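Local atomic coordinates of putative type VI secretion protein (Escherichia coli, PDB entry 6SKI), a protein that is probably a phospholipase effector toxin of the type VI secretion system, delivered on the VgrG spike and hydrolysing lipids through an alpha/beta-hydrolase-type catalytic domain. Residues 287-292 against 524-529; 329-334 against 491-496; 59-64 against 252-257; 195-200 against 245-250. All blocks are in the same frame, centred on the assembly; numbering follows the deposited sequence.

Interaction 1 (287-292 against 524-529); sequences EYRYNF and FPNKPN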
# COMPACT_ATOMS: atom_id res chain seq x y z
N GLU A 287 -11.09 8.24 9.09
CA GLU A 287 -10.61 8.68 7.79
C GLU A 287 -11.81 9.20 7.02
O GLU A 287 -12.79 8.48 6.84
CB GLU A 287 -9.91 7.55 7.03
CG GLU A 287 -9.54 7.90 5.60
CD GLU A 287 -8.56 9.05 5.52
OE1 GLU A 287 -7.79 9.26 6.48
OE2 GLU A 287 -8.55 9.75 4.49
N TYR A 288 -11.72 10.45 6.57
CA TYR A 288 -12.88 11.14 6.03
C TYR A 288 -12.61 11.84 4.71
O TYR A 288 -13.50 12.51 4.19
CB TYR A 288 -13.38 12.18 7.04
CG TYR A 288 -13.75 11.58 8.37
CD1 TYR A 288 -14.69 10.57 8.46
CD2 TYR A 288 -13.13 11.99 9.54
CE1 TYR A 288 -15.02 10.01 9.67
CE2 TYR A 288 -13.45 11.44 10.75
CZ TYR A 288 -14.39 10.45 10.81
OH TYR A 288 -14.72 9.89 12.02
N ARG A 289 -11.41 11.70 4.15
CA ARG A 289 -11.04 12.43 2.95
C ARG A 289 -11.85 11.94 1.75
O ARG A 289 -12.33 10.80 1.70
CB ARG A 289 -9.55 12.27 2.68
CG ARG A 289 -8.69 13.24 3.44
CD ARG A 289 -7.24 13.03 3.13
NE ARG A 289 -6.76 11.78 3.69
CZ ARG A 289 -5.48 11.44 3.77
NH1 ARG A 289 -4.55 12.27 3.32
NH2 ARG A 289 -5.13 10.28 4.29
N TYR A 290 -12.00 12.82 0.77
CA TYR A 290 -12.73 12.47 -0.44
C TYR A 290 -11.90 11.58 -1.34
O TYR A 290 -12.42 10.62 -1.93
CB TYR A 290 -13.16 13.74 -1.18
CG TYR A 290 -13.78 13.50 -2.53
CD1 TYR A 290 -15.15 13.37 -2.67
CD2 TYR A 290 -13.00 13.41 -3.67
CE1 TYR A 290 -15.72 13.15 -3.90
CE2 TYR A 290 -13.56 13.19 -4.90
CZ TYR A 290 -14.92 13.06 -5.01
OH TYR A 290 -15.49 12.84 -6.25
N ASN A 291 -10.60 11.87 -1.46
CA ASN A 291 -9.71 11.09 -2.30
C ASN A 291 -9.30 9.77 -1.67
O ASN A 291 -8.59 8.99 -2.31
CB ASN A 291 -8.46 11.91 -2.62
CG ASN A 291 -8.66 12.86 -3.77
OD1 ASN A 291 -9.49 12.62 -4.65
ND2 ASN A 291 -7.92 13.95 -3.77
N PHE A 292 -9.74 9.50 -0.44
CA PHE A 292 -9.41 8.26 0.26
C PHE A 292 -10.73 7.61 0.65
O PHE A 292 -11.23 7.79 1.76
CB PHE A 292 -8.53 8.52 1.46
CG PHE A 292 -7.16 9.01 1.11
CD1 PHE A 292 -6.96 10.31 0.69
CD2 PHE A 292 -6.07 8.17 1.21
CE1 PHE A 292 -5.71 10.76 0.37
CE2 PHE A 292 -4.81 8.62 0.89
CZ PHE A 292 -4.63 9.91 0.47
N PHE A 524 -7.57 21.12 -3.49
CA PHE A 524 -7.67 20.75 -2.09
C PHE A 524 -7.39 19.25 -1.99
O PHE A 524 -8.31 18.44 -2.12
CB PHE A 524 -9.04 21.10 -1.52
CG PHE A 524 -9.34 22.56 -1.54
CD1 PHE A 524 -8.82 23.41 -0.59
CD2 PHE A 524 -10.14 23.10 -2.54
CE1 PHE A 524 -9.10 24.75 -0.61
CE2 PHE A 524 -10.42 24.44 -2.57
CZ PHE A 524 -9.89 25.27 -1.60
N PRO A 525 -6.14 18.85 -1.77
CA PRO A 525 -5.79 17.43 -1.89
C PRO A 525 -6.42 16.57 -0.82
O PRO A 525 -6.76 15.41 -1.09
CB PRO A 525 -4.26 17.43 -1.78
CG PRO A 525 -3.87 18.85 -2.07
CD PRO A 525 -4.95 19.65 -1.43
N ASN A 526 -6.58 17.10 0.39
CA ASN A 526 -7.04 16.34 1.54
C ASN A 526 -8.41 16.82 1.97
O ASN A 526 -8.72 16.90 3.15
CB ASN A 526 -6.05 16.44 2.68
CG ASN A 526 -4.66 16.00 2.28
OD1 ASN A 526 -4.45 14.85 1.92
ND2 ASN A 526 -3.71 16.92 2.33
N LYS A 527 -9.25 17.13 1.00
CA LYS A 527 -10.56 17.69 1.30
C LYS A 527 -11.48 16.60 1.82
O LYS A 527 -11.49 15.49 1.29
CB LYS A 527 -11.16 18.34 0.06
CG LYS A 527 -12.65 18.23 -0.07
CD LYS A 527 -13.07 18.29 -1.52
CE LYS A 527 -14.40 17.60 -1.74
NZ LYS A 527 -14.61 17.31 -3.18
N PRO A 528 -12.24 16.89 2.87
CA PRO A 528 -13.12 15.87 3.45
C PRO A 528 -14.23 15.48 2.49
O PRO A 528 -14.67 16.28 1.65
CB PRO A 528 -13.68 16.55 4.70
CG PRO A 528 -13.62 18.00 4.35
CD PRO A 528 -12.30 18.13 3.66
N ASN A 529 -14.69 14.25 2.62
CA ASN A 529 -15.87 13.83 1.89
C ASN A 529 -17.08 14.60 2.42
O ASN A 529 -17.10 15.05 3.57
CB ASN A 529 -16.07 12.32 2.03
CG ASN A 529 -16.93 11.74 0.94
OD1 ASN A 529 -16.67 11.93 -0.25
ND2 ASN A 529 -17.97 11.01 1.33

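Interaction 2 (329-334 against 491-496); sequences SLFLSC and NWNIES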
# COMPACT_ATOMS: atom_id res chain seq x y z
N SER A 329 -1.92 22.18 11.38
CA SER A 329 -2.50 23.51 11.25
C SER A 329 -3.41 23.43 10.03
O SER A 329 -2.94 23.59 8.89
CB SER A 329 -1.43 24.58 11.10
OG SER A 329 -0.49 24.50 12.16
N LEU A 330 -4.69 23.20 10.25
CA LEU A 330 -5.58 22.72 9.20
C LEU A 330 -6.79 23.63 9.05
O LEU A 330 -7.38 24.05 10.04
CB LEU A 330 -6.05 21.30 9.48
CG LEU A 330 -5.01 20.29 9.96
CD1 LEU A 330 -5.69 19.04 10.45
CD2 LEU A 330 -4.02 19.97 8.85
N PHE A 331 -7.16 23.91 7.81
CA PHE A 331 -8.45 24.52 7.53
C PHE A 331 -9.51 23.44 7.56
O PHE A 331 -9.48 22.52 6.74
CB PHE A 331 -8.44 25.23 6.17
CG PHE A 331 -7.80 26.58 6.19
CD1 PHE A 331 -8.10 27.48 7.19
CD2 PHE A 331 -6.92 26.96 5.20
CE1 PHE A 331 -7.52 28.73 7.21
CE2 PHE A 331 -6.34 28.21 5.22
CZ PHE A 331 -6.64 29.09 6.22
N LEU A 332 -10.44 23.54 8.50
CA LEU A 332 -11.52 22.58 8.61
C LEU A 332 -12.78 23.07 7.92
O LEU A 332 -13.79 22.37 7.92
CB LEU A 332 -11.80 22.28 10.08
CG LEU A 332 -10.72 21.48 10.81
CD1 LEU A 332 -11.27 20.86 12.07
CD2 LEU A 332 -10.14 20.41 9.90
N SER A 333 -12.73 24.26 7.34
CA SER A 333 -13.74 24.77 6.43
C SER A 333 -13.02 25.37 5.24
O SER A 333 -11.87 25.80 5.34
CB SER A 333 -14.62 25.82 7.10
OG SER A 333 -15.58 26.33 6.21
N CYS A 334 -13.69 25.37 4.10
CA CYS A 334 -13.10 26.02 2.94
C CYS A 334 -13.10 27.52 3.17
O CYS A 334 -14.16 28.11 3.41
CB CYS A 334 -13.88 25.67 1.68
SG CYS A 334 -13.43 26.65 0.23
N ASN A 491 -8.66 18.01 5.54
CA ASN A 491 -8.56 19.43 5.80
C ASN A 491 -8.85 20.18 4.51
O ASN A 491 -8.96 19.59 3.44
CB ASN A 491 -7.18 19.82 6.34
CG ASN A 491 -6.05 19.25 5.52
OD1 ASN A 491 -5.76 19.73 4.43
ND2 ASN A 491 -5.39 18.23 6.06
N TRP A 492 -8.96 21.50 4.63
CA TRP A 492 -9.23 22.35 3.48
C TRP A 492 -8.01 23.19 3.14
O TRP A 492 -8.13 24.30 2.61
CB TRP A 492 -10.44 23.24 3.74
CG TRP A 492 -11.73 22.52 3.53
CD1 TRP A 492 -12.52 21.96 4.49
CD2 TRP A 492 -12.39 22.28 2.29
NE1 TRP A 492 -13.63 21.39 3.93
CE2 TRP A 492 -13.57 21.58 2.57
CE3 TRP A 492 -12.10 22.60 0.96
CZ2 TRP A 492 -14.46 21.18 1.58
CZ3 TRP A 492 -12.98 22.21 -0.02
CH2 TRP A 492 -14.14 21.51 0.29
N ASN A 493 -6.82 22.68 3.43
CA ASN A 493 -5.59 23.34 3.03
C ASN A 493 -5.43 23.22 1.52
O ASN A 493 -5.64 22.15 0.94
CB ASN A 493 -4.39 22.73 3.73
CG ASN A 493 -4.34 23.06 5.20
OD1 ASN A 493 -3.43 22.64 5.91
ND2 ASN A 493 -5.31 23.82 5.66
N ILE A 494 -5.04 24.31 0.88
CA ILE A 494 -4.93 24.36 -0.57
C ILE A 494 -3.48 24.12 -0.95
O ILE A 494 -2.55 24.52 -0.23
CB ILE A 494 -5.46 25.70 -1.12
CG1 ILE A 494 -6.08 25.49 -2.50
CG2 ILE A 494 -4.37 26.74 -1.19
CD1 ILE A 494 -6.82 26.69 -3.01
N GLU A 495 -3.29 23.42 -2.06
CA GLU A 495 -1.99 23.21 -2.66
C GLU A 495 -2.05 23.68 -4.11
O GLU A 495 -3.13 23.87 -4.68
CB GLU A 495 -1.58 21.74 -2.59
CG GLU A 495 -1.30 21.25 -1.18
CD GLU A 495 -0.56 19.93 -1.16
OE1 GLU A 495 -0.27 19.38 -2.24
OE2 GLU A 495 -0.28 19.43 -0.05
N SER A 496 -0.88 23.88 -4.70
CA SER A 496 -0.81 24.37 -6.07
C SER A 496 0.22 23.57 -6.85
O SER A 496 1.17 23.01 -6.29
CB SER A 496 -0.47 25.86 -6.12
OG SER A 496 0.83 26.10 -5.62

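Interaction 3 (59-64 against 252-257); sequences KFNECS and GISNFF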
# COMPACT_ATOMS: atom_id res chain seq x y z
N LYS A 59 -4.61 13.62 -7.67
CA LYS A 59 -5.50 14.11 -6.63
C LYS A 59 -6.30 15.35 -7.07
O LYS A 59 -7.31 15.67 -6.45
CB LYS A 59 -4.71 14.39 -5.35
CG LYS A 59 -4.72 13.22 -4.39
CD LYS A 59 -3.94 13.50 -3.12
CE LYS A 59 -2.45 13.53 -3.40
NZ LYS A 59 -1.69 14.05 -2.23
N PHE A 60 -5.85 16.04 -8.12
CA PHE A 60 -6.61 17.18 -8.64
C PHE A 60 -8.00 16.77 -9.11
O PHE A 60 -8.93 17.58 -9.05
CB PHE A 60 -5.88 17.85 -9.80
CG PHE A 60 -4.94 18.94 -9.39
CD1 PHE A 60 -5.28 20.27 -9.59
CD2 PHE A 60 -3.71 18.64 -8.85
CE1 PHE A 60 -4.42 21.27 -9.24
CE2 PHE A 60 -2.84 19.65 -8.50
CZ PHE A 60 -3.19 20.97 -8.69
N ASN A 61 -8.14 15.55 -9.60
CA ASN A 61 -9.43 15.08 -10.11
C ASN A 61 -10.49 15.15 -9.02
O ASN A 61 -10.34 14.54 -7.95
CB ASN A 61 -9.28 13.65 -10.63
CG ASN A 61 -10.44 13.22 -11.50
OD1 ASN A 61 -10.57 13.68 -12.63
ND2 ASN A 61 -11.26 12.32 -10.99
N GLU A 62 -11.55 15.92 -9.28
CA GLU A 62 -12.71 16.06 -8.41
C GLU A 62 -12.41 16.86 -7.15
O GLU A 62 -13.32 17.11 -6.35
CB GLU A 62 -13.29 14.69 -8.03
CG GLU A 62 -13.62 13.80 -9.21
CD GLU A 62 -14.86 14.25 -9.95
OE1 GLU A 62 -15.68 14.98 -9.35
OE2 GLU A 62 -15.02 13.88 -11.13
N CYS A 63 -11.16 17.28 -6.96
CA CYS A 63 -10.78 18.03 -5.77
C CYS A 63 -10.04 19.32 -6.09
O CYS A 63 -9.52 19.96 -5.17
CB CYS A 63 -9.92 17.17 -4.84
SG CYS A 63 -10.87 16.12 -3.72
N SER A 64 -9.99 19.73 -7.35
CA SER A 64 -9.36 21.00 -7.68
C SER A 64 -10.20 22.16 -7.18
O SER A 64 -11.39 22.02 -6.90
CB SER A 64 -9.14 21.12 -9.19
OG SER A 64 -10.31 20.79 -9.90
N GLY A 252 -8.04 10.50 -9.60
CA GLY A 252 -8.63 9.93 -10.79
C GLY A 252 -8.08 10.59 -12.03
O GLY A 252 -7.22 11.47 -11.96
N ILE A 253 -8.57 10.12 -13.18
CA ILE A 253 -8.22 10.69 -14.47
C ILE A 253 -9.44 11.05 -15.30
O ILE A 253 -9.29 11.41 -16.47
CB ILE A 253 -7.30 9.75 -15.27
CG1 ILE A 253 -8.03 8.45 -15.60
CG2 ILE A 253 -6.02 9.46 -14.50
CD1 ILE A 253 -7.65 7.86 -16.94
N SER A 254 -10.64 10.96 -14.72
CA SER A 254 -11.86 11.15 -15.51
C SER A 254 -11.96 12.56 -16.07
O SER A 254 -12.48 12.76 -17.17
CB SER A 254 -13.09 10.81 -14.67
OG SER A 254 -13.02 11.44 -13.40
N ASN A 255 -11.48 13.56 -15.33
CA ASN A 255 -11.59 14.95 -15.74
C ASN A 255 -10.32 15.48 -16.40
O ASN A 255 -10.27 16.66 -16.74
CB ASN A 255 -11.95 15.83 -14.55
CG ASN A 255 -13.26 15.43 -13.91
OD1 ASN A 255 -14.19 15.01 -14.60
ND2 ASN A 255 -13.35 15.56 -12.60
N PHE A 256 -9.31 14.64 -16.59
CA PHE A 256 -8.11 15.04 -17.31
C PHE A 256 -8.37 14.90 -18.80
O PHE A 256 -8.61 13.80 -19.30
CB PHE A 256 -6.91 14.17 -16.91
CG PHE A 256 -6.36 14.50 -15.56
CD1 PHE A 256 -5.11 15.08 -15.44
CD2 PHE A 256 -7.07 14.20 -14.41
CE1 PHE A 256 -4.59 15.37 -14.20
CE2 PHE A 256 -6.55 14.49 -13.17
CZ PHE A 256 -5.31 15.08 -13.07
N PHE A 257 -8.31 16.03 -19.52
CA PHE A 257 -8.62 16.02 -20.95
C PHE A 257 -7.66 15.12 -21.71
O PHE A 257 -8.05 14.45 -22.67
CB PHE A 257 -8.57 17.44 -21.50
CG PHE A 257 -8.70 17.52 -22.98
CD1 PHE A 257 -9.94 17.36 -23.59
CD2 PHE A 257 -7.60 17.75 -23.78
CE1 PHE A 257 -10.06 17.43 -24.95
CE2 PHE A 257 -7.72 17.82 -25.15
CZ PHE A 257 -8.96 17.66 -25.73

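Interaction 4 (195-200 against 245-250); sequences GFSRGA and DTVAAI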
# COMPACT_ATOMS: atom_id res chain seq x y z
N GLY A 195 -0.80 -5.50 2.39
CA GLY A 195 -0.84 -4.24 1.68
C GLY A 195 -1.30 -3.11 2.58
O GLY A 195 -2.04 -3.31 3.54
N PHE A 196 -0.84 -1.90 2.23
CA PHE A 196 -1.40 -0.68 2.80
C PHE A 196 -1.93 0.19 1.68
O PHE A 196 -1.18 0.91 1.02
CB PHE A 196 -0.38 0.09 3.64
CG PHE A 196 -0.90 1.40 4.14
CD1 PHE A 196 -2.22 1.52 4.57
CD2 PHE A 196 -0.10 2.52 4.19
CE1 PHE A 196 -2.71 2.71 5.02
CE2 PHE A 196 -0.59 3.72 4.65
CZ PHE A 196 -1.89 3.81 5.07
N SER A 197 -3.23 0.08 1.48
CA SER A 197 -4.18 0.89 0.73
C SER A 197 -4.06 0.90 -0.78
O SER A 197 -4.92 0.32 -1.44
CB SER A 197 -4.01 2.33 1.20
OG SER A 197 -5.00 3.17 0.65
N ARG A 198 -2.89 1.18 -1.31
CA ARG A 198 -2.75 1.03 -2.75
C ARG A 198 -1.84 -0.13 -3.04
O ARG A 198 -1.81 -0.64 -4.16
CB ARG A 198 -2.25 2.32 -3.41
CG ARG A 198 -3.40 3.24 -3.80
CD ARG A 198 -2.98 4.27 -4.83
NE ARG A 198 -1.84 5.07 -4.39
CZ ARG A 198 -1.56 6.27 -4.89
NH1 ARG A 198 -2.32 6.79 -5.84
NH2 ARG A 198 -0.51 6.94 -4.45
N GLY A 199 -1.11 -0.54 -2.02
CA GLY A 199 -0.76 -1.91 -1.88
C GLY A 199 -1.87 -2.74 -1.32
O GLY A 199 -1.72 -3.96 -1.26
N ALA A 200 -3.01 -2.16 -0.92
CA ALA A 200 -4.06 -3.08 -0.48
C ALA A 200 -4.91 -3.54 -1.64
O ALA A 200 -5.10 -4.75 -1.81
CB ALA A 200 -4.95 -2.45 0.59
N ASP A 245 -5.84 -0.51 4.78
CA ASP A 245 -7.00 0.32 4.48
C ASP A 245 -7.20 0.42 2.97
O ASP A 245 -6.64 1.33 2.36
CB ASP A 245 -6.82 1.72 5.07
CG ASP A 245 -8.13 2.40 5.40
OD1 ASP A 245 -9.13 1.70 5.62
OD2 ASP A 245 -8.15 3.65 5.42
N THR A 246 -8.03 -0.42 2.38
CA THR A 246 -8.05 -0.53 0.93
C THR A 246 -8.63 0.73 0.31
O THR A 246 -9.81 1.04 0.48
CB THR A 246 -8.84 -1.76 0.48
OG1 THR A 246 -8.41 -2.90 1.24
CG2 THR A 246 -8.61 -2.02 -0.99
N VAL A 247 -7.79 1.47 -0.41
CA VAL A 247 -8.20 2.62 -1.20
C VAL A 247 -7.70 2.34 -2.61
O VAL A 247 -6.51 2.48 -2.89
CB VAL A 247 -7.65 3.94 -0.66
CG1 VAL A 247 -8.01 5.08 -1.59
CG2 VAL A 247 -8.15 4.20 0.74
N ALA A 248 -8.61 1.92 -3.49
CA ALA A 248 -8.21 1.48 -4.82
C ALA A 248 -7.53 2.60 -5.60
O ALA A 248 -6.50 2.38 -6.25
CB ALA A 248 -9.42 0.95 -5.59
N ALA A 249 -8.09 3.80 -5.55
CA ALA A 249 -7.54 4.94 -6.26
C ALA A 249 -7.55 6.16 -5.35
O ALA A 249 -8.54 6.42 -4.67
CB ALA A 249 -8.32 5.23 -7.54
N ILE A 250 -6.45 6.91 -5.36
CA ILE A 250 -6.38 8.19 -4.67
C ILE A 250 -6.32 9.28 -5.72
O ILE A 250 -5.24 9.65 -6.19
CB ILE A 250 -5.18 8.26 -3.72
CG1 ILE A 250 -5.25 7.13 -2.69
CG2 ILE A 250 -5.13 9.60 -3.01
CD1 ILE A 250 -3.91 6.74 -2.11

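Interaction 1 (287-292 against 524-529)
R289 and N526 run side by side and point the same way, and NH1 of R289 donates to N526 OD1 at 2.9 Å. The acceptor lies in the guanidinium plane, but NH1 stands above the plane of the amide, and the two flat groups are turned 41° apart. A bend at chi3 brings the guanidinium to this place. On its other edge NE of R289 meets OE2 of E287 in a salt bridge of 2.8 Å, using the syn lone pair of the carboxylate. CE1 at the rim of the F292 ring lies over the centre of one guanidinium face.

Y290 and K527 also lie side by side. The extended lysine chain carries NZ over one ring face, in a cation-pi contact 4.1 Å from the ring centroid of Y290. N529 crosses the same ring obliquely, and ND2 of N529 is hydrogen-bonded to I533 O.

The backbones are joined by a single bridge between R289 and P528. N529 N donates to Y288 O at 2.6 Å, and Y290 N donates to K527 O at 2.8 Å. N291 ND2 gives a longer bond to P525 O, 3.3 Å, and also bonds K59 O.

The contact joins the loop after strand 278-284 to the loop after strand 521-523, beside the probable catalytic triad: R289 touches its residues, and F292 meets H310 edge-to-face. R289 is held at two edges and one face, which fixes its rotation. Its charge is probably offset by E287, while that of K527 is probably eased by the tyrosine pi cloud and by a weak hydrogen bond to Q68.

Interaction 2 (329-334 against 491-496)
Chi1 of W492 is -80°, which puts CG anti to the carbonyl carbon and lays the indole along the backbone of L332 to C334. The SG of C334 is anti to its own backbone N (chi1 170°), so CB is the atom that faces the ring. C334 CB sits over one face of the indole, 3.9 Å from the centroid of the W492 six-membered ring, in a CH-pi contact. SG lies further off and oblique. The CB atoms of F331 and W492 pack at 3.7 Å. Between them the backbones are tied by a hydrogen bond from W492 N to F331 O, in the carbonyl plane, modelled at 2.4 Å.

N491 holds its CG between the backbone N and the carbonyl carbon (chi1 49°). From there OD1 of N491 accepts from N493 N at 3.3 Å, an Asx turn. L330 crosses N491 at about a right angle, with CD2 of L330 3.6 Å from ND2 of N491.

Strand 328-341 pairs with strand 398-409, and the F331 ring meets F406 edge-to-face while also touching helix 72-85. W492 also meets the F524 ring edge-to-face and packs on P528, and E495 begins the short strand 495-497 that pairs with 521-523.

Interaction 3 (59-64 against 252-257)
Both segments are turns. In 59-64 the backbone N of C63 bonds to F60 O at 3.1 Å, and the positive phi of E62 (72°) after the extended N61 fits a type II turn. In 252-257 a type I turn runs from I253 to F256.

N61 stands at the corner of the first turn and reaches into the second. Its CG is anti to the backbone N (chi1 -165°). OD1 of N61 accepts from the backbone N of N255 at 2.9 Å, in the carbonyl plane. ND2 of N61 donates to S254 OG at 3.1 Å, close to the amide plane. The amide is therefore gripped at both ends, which fixes its rotation. CB of N61 touches G252 O and lies at the edge of the F256 ring, with CE2 of F256 3.8 Å away.

E62 crosses N255 at about a right angle and takes a weak bond from N255 ND2 to its OE2, 2.8 Å. Its other oxygen makes a salt bridge to R67.

The arrangement is one of two reverse turns joined by an asparagine side chain. It ties the loop after helix 53-58 to the loop after strand 237-243, in what is probably an alpha/beta-hydrolase core.

Interaction 4 (195-200 against 245-250)
R198 lays one face of its guanidinium over the tip of I250, whose CD1 is 3.5 Å from NE of R198 and offset toward the rim of the group. A bend at chi3 turns the arginine back across the isoleucine. Its CG rests 3.3 Å from V247 O, while NH2 goes on to a hydrogen bond with S55.

S197 makes the closer join. Its OG is anti to the backbone N (chi1 -173°) and lies against V247 CB. It gives a weak hydrogen bond to D245 O, 3.0 Å. V247 N donates to S197 O at 3.3 Å, and comes from above the carbonyl plane. A200 presents its CB to T246 OG1 at 3.5 Å.

The carboxylate of D245 turns to other partners. OD2 forms a salt bridge with R534 and a hydrogen bond with H310 ND1. S197, H310 and D245 are thus arranged as a probable Ser-His-Asp triad. Both partners of the carboxylate would probably help to keep it ionised. The ring of F196 is stacked on H310.

The sequence G195 to G199 fits the GXSXG motif, and S197 has a positive phi (69°), as at the nucleophile elbow of alpha/beta hydrolases. The elbow leads from strand 184-195 into helix 198-211. The loop 245-250 follows the adjacent parallel strand 237-243, and its T246 pairs through the backbone with N295 of strand 294-296.

In the fold
Interaction 4 is the most central, about 5 Å from the chain centre, and joins the loop ends of two parallel strands of the main sheet. Interaction 3 is also buried but lies further out. Interactions 1 and 2 are partly buried. Interactions 3 and 4 share the loop after strand 237-243. Interaction 1 lies between the others and touches all three: F292 packs on I250, F524 N probably bonds to C63 O, and N526 O probably bonds to N491 N. The chemistry differs with place. Interaction 1 uses charges and backbone bonds, interaction 2 an aromatic face, interaction 3 amides, and interaction 4 main-chain and serine hydroxyl bonds with an arginine face on an isoleucine, beside the probable triad.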